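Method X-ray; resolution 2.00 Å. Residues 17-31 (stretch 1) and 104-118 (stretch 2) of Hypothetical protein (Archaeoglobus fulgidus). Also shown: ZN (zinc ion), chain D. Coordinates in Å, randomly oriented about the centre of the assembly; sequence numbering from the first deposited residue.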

# COMPACT_ATOMS: atom_id res chain seq x y z
N ASP A 17 8.51 18.68 -1.90
CA ASP A 17 9.26 19.60 -2.75
C ASP A 17 10.19 18.88 -3.72
O ASP A 17 10.86 17.91 -3.36
CB ASP A 17 10.10 20.55 -1.90
CG ASP A 17 9.25 21.49 -1.07
OD1 ASP A 17 8.35 22.14 -1.64
OD2 ASP A 17 9.49 21.59 0.15
N TYR A 18 10.21 19.37 -4.95
CA TYR A 18 11.05 18.82 -6.00
C TYR A 18 12.53 18.97 -5.62
O TYR A 18 12.93 19.99 -5.05
CB TYR A 18 10.75 19.56 -7.31
CG TYR A 18 11.70 19.27 -8.45
CD1 TYR A 18 12.97 19.85 -8.50
CD2 TYR A 18 11.33 18.42 -9.49
CE1 TYR A 18 13.84 19.60 -9.57
CE2 TYR A 18 12.18 18.17 -10.56
CZ TYR A 18 13.44 18.76 -10.59
OH TYR A 18 14.28 18.52 -11.64
N GLY A 19 13.33 17.95 -5.91
CA GLY A 19 14.75 18.02 -5.62
C GLY A 19 15.23 17.77 -4.19
O GLY A 19 16.43 17.78 -3.94
N LYS A 20 14.31 17.56 -3.25
CA LYS A 20 14.69 17.31 -1.86
C LYS A 20 14.46 15.84 -1.51
O LYS A 20 13.67 15.17 -2.17
CB LYS A 20 13.84 18.18 -0.92
CG LYS A 20 13.96 19.68 -1.18
CD LYS A 20 15.36 20.19 -0.86
CE LYS A 20 15.45 21.70 -1.08
NZ LYS A 20 16.74 22.26 -0.60
N ASP A 21 15.13 15.35 -0.47
CA ASP A 21 14.99 13.96 -0.07
C ASP A 21 13.58 13.61 0.42
O ASP A 21 13.00 14.32 1.24
CB ASP A 21 15.99 13.59 1.03
CG ASP A 21 15.96 12.11 1.37
OD1 ASP A 21 16.43 11.31 0.54
OD2 ASP A 21 15.46 11.74 2.45
N LEU A 22 13.06 12.50 -0.07
CA LEU A 22 11.73 12.06 0.29
C LEU A 22 11.60 11.79 1.78
O LEU A 22 10.74 12.34 2.45
CB LEU A 22 11.36 10.82 -0.53
CG LEU A 22 9.87 10.58 -0.76
CD1 LEU A 22 9.65 9.47 -1.77
CD2 LEU A 22 9.21 10.27 0.56
N VAL A 23 12.48 10.94 2.31
CA VAL A 23 12.44 10.60 3.73
C VAL A 23 12.61 11.83 4.62
O VAL A 23 11.86 12.03 5.57
CB VAL A 23 13.53 9.58 4.11
CG1 VAL A 23 13.33 9.12 5.55
CG2 VAL A 23 13.50 8.41 3.15
N ARG A 24 13.59 12.66 4.30
CA ARG A 24 13.86 13.86 5.09
C ARG A 24 12.68 14.82 5.19
O ARG A 24 12.41 15.38 6.26
CB ARG A 24 15.07 14.61 4.54
CG ARG A 24 16.36 13.79 4.55
CD ARG A 24 16.80 13.45 5.96
NE ARG A 24 17.96 12.55 5.96
CZ ARG A 24 18.61 12.17 7.06
NH1 ARG A 24 18.24 12.61 8.25
NH2 ARG A 24 19.64 11.35 6.96
N GLN A 25 11.97 15.02 4.08
CA GLN A 25 10.82 15.93 4.08
C GLN A 25 9.72 15.43 4.99
O GLN A 25 9.15 16.20 5.76
CB GLN A 25 10.28 16.10 2.66
CG GLN A 25 11.25 16.79 1.73
CD GLN A 25 10.62 17.17 0.41
OE1 GLN A 25 9.70 17.98 0.36
NE2 GLN A 25 11.12 16.58 -0.66
N ILE A 26 9.42 14.14 4.92
CA ILE A 26 8.39 13.57 5.76
C ILE A 26 8.80 13.75 7.22
O ILE A 26 8.00 14.20 8.05
CB ILE A 26 8.19 12.07 5.45
CG1 ILE A 26 7.61 11.93 4.03
CG2 ILE A 26 7.26 11.43 6.49
CD1 ILE A 26 7.32 10.50 3.59
N GLU A 27 10.04 13.41 7.54
CA GLU A 27 10.52 13.54 8.91
C GLU A 27 10.41 14.97 9.41
O GLU A 27 10.12 15.20 10.59
CB GLU A 27 11.97 13.04 9.02
CG GLU A 27 12.14 11.59 8.53
CD GLU A 27 13.29 10.85 9.20
OE1 GLU A 27 14.36 11.47 9.41
OE2 GLU A 27 13.13 9.64 9.50
N GLU A 28 10.61 15.95 8.54
CA GLU A 28 10.50 17.34 8.96
C GLU A 28 9.04 17.63 9.28
O GLU A 28 8.73 18.30 10.26
CB GLU A 28 11.00 18.28 7.86
CG GLU A 28 12.52 18.25 7.69
CD GLU A 28 12.99 19.06 6.50
OE1 GLU A 28 12.65 20.26 6.42
OE2 GLU A 28 13.71 18.50 5.65
N PHE A 29 8.14 17.11 8.45
CA PHE A 29 6.72 17.31 8.67
C PHE A 29 6.30 16.73 10.03
O PHE A 29 5.60 17.39 10.81
CB PHE A 29 5.92 16.62 7.58
CG PHE A 29 4.45 16.61 7.83
CD1 PHE A 29 3.72 17.79 7.77
CD2 PHE A 29 3.79 15.44 8.18
CE1 PHE A 29 2.36 17.81 8.05
CE2 PHE A 29 2.43 15.43 8.47
CZ PHE A 29 1.71 16.62 8.40
N LEU A 30 6.74 15.51 10.31
CA LEU A 30 6.40 14.83 11.56
C LEU A 30 6.88 15.61 12.78
O LEU A 30 6.15 15.74 13.77
CB LEU A 30 7.00 13.42 11.56
CG LEU A 30 6.54 12.54 10.39
CD1 LEU A 30 7.34 11.24 10.32
CD2 LEU A 30 5.06 12.26 10.55
N GLU A 31 8.11 16.12 12.72
CA GLU A 31 8.68 16.89 13.83
C GLU A 31 7.84 18.14 14.07
O GLU A 31 7.55 18.51 15.21
CB GLU A 31 10.12 17.29 13.52
CG GLU A 31 11.11 16.13 13.39
CD GLU A 31 11.72 15.72 14.72
OE1 GLU A 31 10.96 15.53 15.70
OE2 GLU A 31 12.97 15.60 14.80
N HIS A 104 14.18 -1.77 1.17
CA HIS A 104 14.15 -0.84 2.28
C HIS A 104 14.60 0.49 1.67
O HIS A 104 15.59 0.53 0.93
CB HIS A 104 15.15 -1.32 3.35
CG HIS A 104 15.18 -0.47 4.58
ND1 HIS A 104 14.47 -0.79 5.72
CD2 HIS A 104 15.82 0.70 4.85
CE1 HIS A 104 14.67 0.15 6.63
NE2 HIS A 104 15.48 1.06 6.13
N LEU A 105 13.89 1.56 1.97
CA LEU A 105 14.23 2.87 1.42
C LEU A 105 15.17 3.65 2.33
O LEU A 105 14.90 3.81 3.52
CB LEU A 105 12.96 3.69 1.19
CG LEU A 105 13.15 5.11 0.68
CD1 LEU A 105 13.74 5.08 -0.73
CD2 LEU A 105 11.80 5.84 0.68
N PHE A 106 16.27 4.14 1.77
CA PHE A 106 17.24 4.92 2.54
C PHE A 106 17.12 6.39 2.17
O PHE A 106 17.09 7.25 3.05
CB PHE A 106 18.66 4.42 2.27
CG PHE A 106 18.96 3.09 2.90
CD1 PHE A 106 19.14 2.98 4.28
CD2 PHE A 106 19.05 1.95 2.12
CE1 PHE A 106 19.40 1.75 4.87
CE2 PHE A 106 19.31 0.71 2.71
CZ PHE A 106 19.49 0.61 4.08
N SER A 107 17.06 6.66 0.87
CA SER A 107 16.92 8.03 0.38
C SER A 107 16.35 8.05 -1.03
O SER A 107 16.46 7.07 -1.78
CB SER A 107 18.27 8.75 0.37
OG SER A 107 19.10 8.23 -0.65
N ALA A 108 15.73 9.17 -1.38
CA ALA A 108 15.15 9.36 -2.69
C ALA A 108 14.99 10.84 -2.96
O ALA A 108 14.47 11.58 -2.13
CB ALA A 108 13.81 8.66 -2.79
N GLU A 109 15.45 11.27 -4.12
CA GLU A 109 15.32 12.66 -4.52
C GLU A 109 13.94 12.73 -5.14
O GLU A 109 13.63 11.97 -6.05
CB GLU A 109 16.37 13.03 -5.54
CG GLU A 109 16.45 14.51 -5.83
CD GLU A 109 17.54 14.84 -6.82
OE1 GLU A 109 18.67 14.31 -6.65
OE2 GLU A 109 17.29 15.64 -7.75
N VAL A 110 13.11 13.64 -4.65
CA VAL A 110 11.76 13.79 -5.17
C VAL A 110 11.61 14.52 -6.50
O VAL A 110 12.28 15.54 -6.75
CB VAL A 110 10.88 14.53 -4.15
CG1 VAL A 110 9.52 14.83 -4.77
CG2 VAL A 110 10.72 13.69 -2.90
N PHE A 111 10.73 14.00 -7.36
CA PHE A 111 10.42 14.63 -8.63
C PHE A 111 9.04 15.22 -8.35
O PHE A 111 8.82 16.44 -8.46
CB PHE A 111 10.32 13.63 -9.78
CG PHE A 111 9.94 14.27 -11.09
CD1 PHE A 111 10.85 15.08 -11.78
CD2 PHE A 111 8.66 14.12 -11.60
CE1 PHE A 111 10.49 15.73 -12.95
CE2 PHE A 111 8.28 14.78 -12.78
CZ PHE A 111 9.19 15.59 -13.45
N ALA A 112 8.11 14.34 -7.99
CA ALA A 112 6.74 14.71 -7.63
C ALA A 112 6.27 13.60 -6.69
O ALA A 112 6.26 12.43 -7.06
CB ALA A 112 5.84 14.78 -8.86
N CYS A 113 5.89 13.98 -5.47
CA CYS A 113 5.45 12.99 -4.50
C CYS A 113 4.26 13.45 -3.67
O CYS A 113 4.26 14.53 -3.11
CB CYS A 113 6.62 12.64 -3.57
SG CYS A 113 6.29 11.27 -2.44
N GLU A 114 3.24 12.60 -3.61
CA GLU A 114 2.03 12.87 -2.85
C GLU A 114 2.01 11.81 -1.76
O GLU A 114 1.93 10.62 -2.03
CB GLU A 114 0.81 12.77 -3.78
CG GLU A 114 0.97 13.66 -5.03
CD GLU A 114 -0.20 13.60 -6.02
OE1 GLU A 114 -0.91 12.58 -6.08
OE2 GLU A 114 -0.38 14.59 -6.77
N VAL A 115 2.09 12.27 -0.52
CA VAL A 115 2.14 11.39 0.63
C VAL A 115 0.89 11.43 1.48
O VAL A 115 0.31 12.50 1.69
CB VAL A 115 3.35 11.76 1.54
CG1 VAL A 115 3.54 10.70 2.62
CG2 VAL A 115 4.61 11.92 0.71
N PHE A 116 0.46 10.27 1.95
CA PHE A 116 -0.70 10.21 2.82
C PHE A 116 -0.15 9.85 4.18
O PHE A 116 0.53 8.84 4.34
CB PHE A 116 -1.69 9.12 2.39
CG PHE A 116 -2.83 8.92 3.37
CD1 PHE A 116 -3.60 10.00 3.78
CD2 PHE A 116 -3.11 7.66 3.87
CE1 PHE A 116 -4.63 9.84 4.70
CE2 PHE A 116 -4.15 7.48 4.79
CZ PHE A 116 -4.91 8.57 5.20
N VAL A 117 -0.42 10.70 5.17
CA VAL A 117 0.06 10.43 6.51
C VAL A 117 -1.13 10.25 7.44
O VAL A 117 -1.99 11.12 7.53
CB VAL A 117 0.93 11.59 7.03
CG1 VAL A 117 1.37 11.31 8.46
CG2 VAL A 117 2.14 11.77 6.12
N LEU A 118 -1.17 9.11 8.11
CA LEU A 118 -2.26 8.81 9.04
C LEU A 118 -1.67 8.74 10.44
O LEU A 118 -1.16 7.69 10.85
CB LEU A 118 -2.92 7.48 8.68
CG LEU A 118 -4.17 7.07 9.47
CD1 LEU A 118 -5.33 7.99 9.14
CD2 LEU A 118 -4.54 5.64 9.12
ZN ZN D . 13.00 -2.25 6.28
O HOH W 1 17.06 9.87 3.77

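The two stretches meet in two ways: the extended segment leading into the helix of stretch 1 lies along the strand 104-110, and the helix itself, 22-31, packs its buried side chains over that strand and the next, 113-118. Together they bury 792 Å² of surface.

The extended segment is held by the backbone. Gly19 N donates to Val110 O at 2.8 Å, Val110 N donates to Lys20 O at 3.0 Å, and Leu22 N donates to Ala108 O at 2.7 Å, so that Asp21 and Glu109 form a single beta bridge. Just past these bonds the side chain of Asp21 acts as acceptor: Ala108 N donates to Asp21 OD1 at 3.0 Å. The same carboxylate caps the helix, since Arg24 N donates to Asp21 OD2 at 2.8 Å. A short acid suits this corner, where one oxygen reaches the strand while the other accepts from Arg24 N, which no backbone carbonyl of this stretch serves. A water adds a further link, donating to Asp21 OD2 at 2.8 Å and to Phe106 O at 2.7 Å.

A type II turn from Asp17 to Lys20 precedes the helix, and two of its residues bond to Val110. Gly19, with phi/psi of 79/-2, sits where a side chain would be jammed against the preceding carbonyl and crowded by Tyr18 CD1, so the turn calls for glycine. Gln25 braces the turn from the helix: Asp17 N donates to Gln25 OE1 at 2.6 Å, and Gln25 NE2 donates to Asp17 O at 3.0 Å.

Val110 is the main bump on the strand. Its side chain points toward stretch 1 and enters a hollow lined by Asp17, Leu22 and Gln25; Val110 CB lies 3.5 Å from Asp17 O, while Val110 CG2 lies 3.8 Å from Leu22 CB and 3.7 Å from Gln25 NE2. A compact branched residue fits here, filling the space between Asp17 O, Leu22 and Gln25. Leu22 in turn projects from the helix between the two strands. Its CB is 4.0 Å from Ala108 CB, where the small alanine leaves room for close approach, and its CD1 reaches on to Cys113 SG at 3.9 Å.

Farther along, the helix axis runs at 42° to strand 113-118, and side chains about one helical turn apart meet every second residue of the strand. Ile26 CD1 touches Val115 CG1 at 3.9 Å. Beyond it, Val117 offers CG1 to two larger side chains, 4.3 Å from Phe29 CE2, at the edge of that ring, and 4.3 Å from Leu30 CD2. Cys113, Val115 and Val117 thus make one buried apolar row facing the helix. Near the helix start, Val23 CG2 packs against Leu105 CD2 at 3.9 Å.

At the other end of the contact, Tyr18 and Phe111 close the seam. Their rings meet obliquely, centroids 5.8 Å apart and planes at 62°, with Tyr18 CE2 3.6 Å from Phe111 CD1. The edge of the tyrosine ring also comes up to the backbone, its CD2 lying 3.4 Å from Phe111 O.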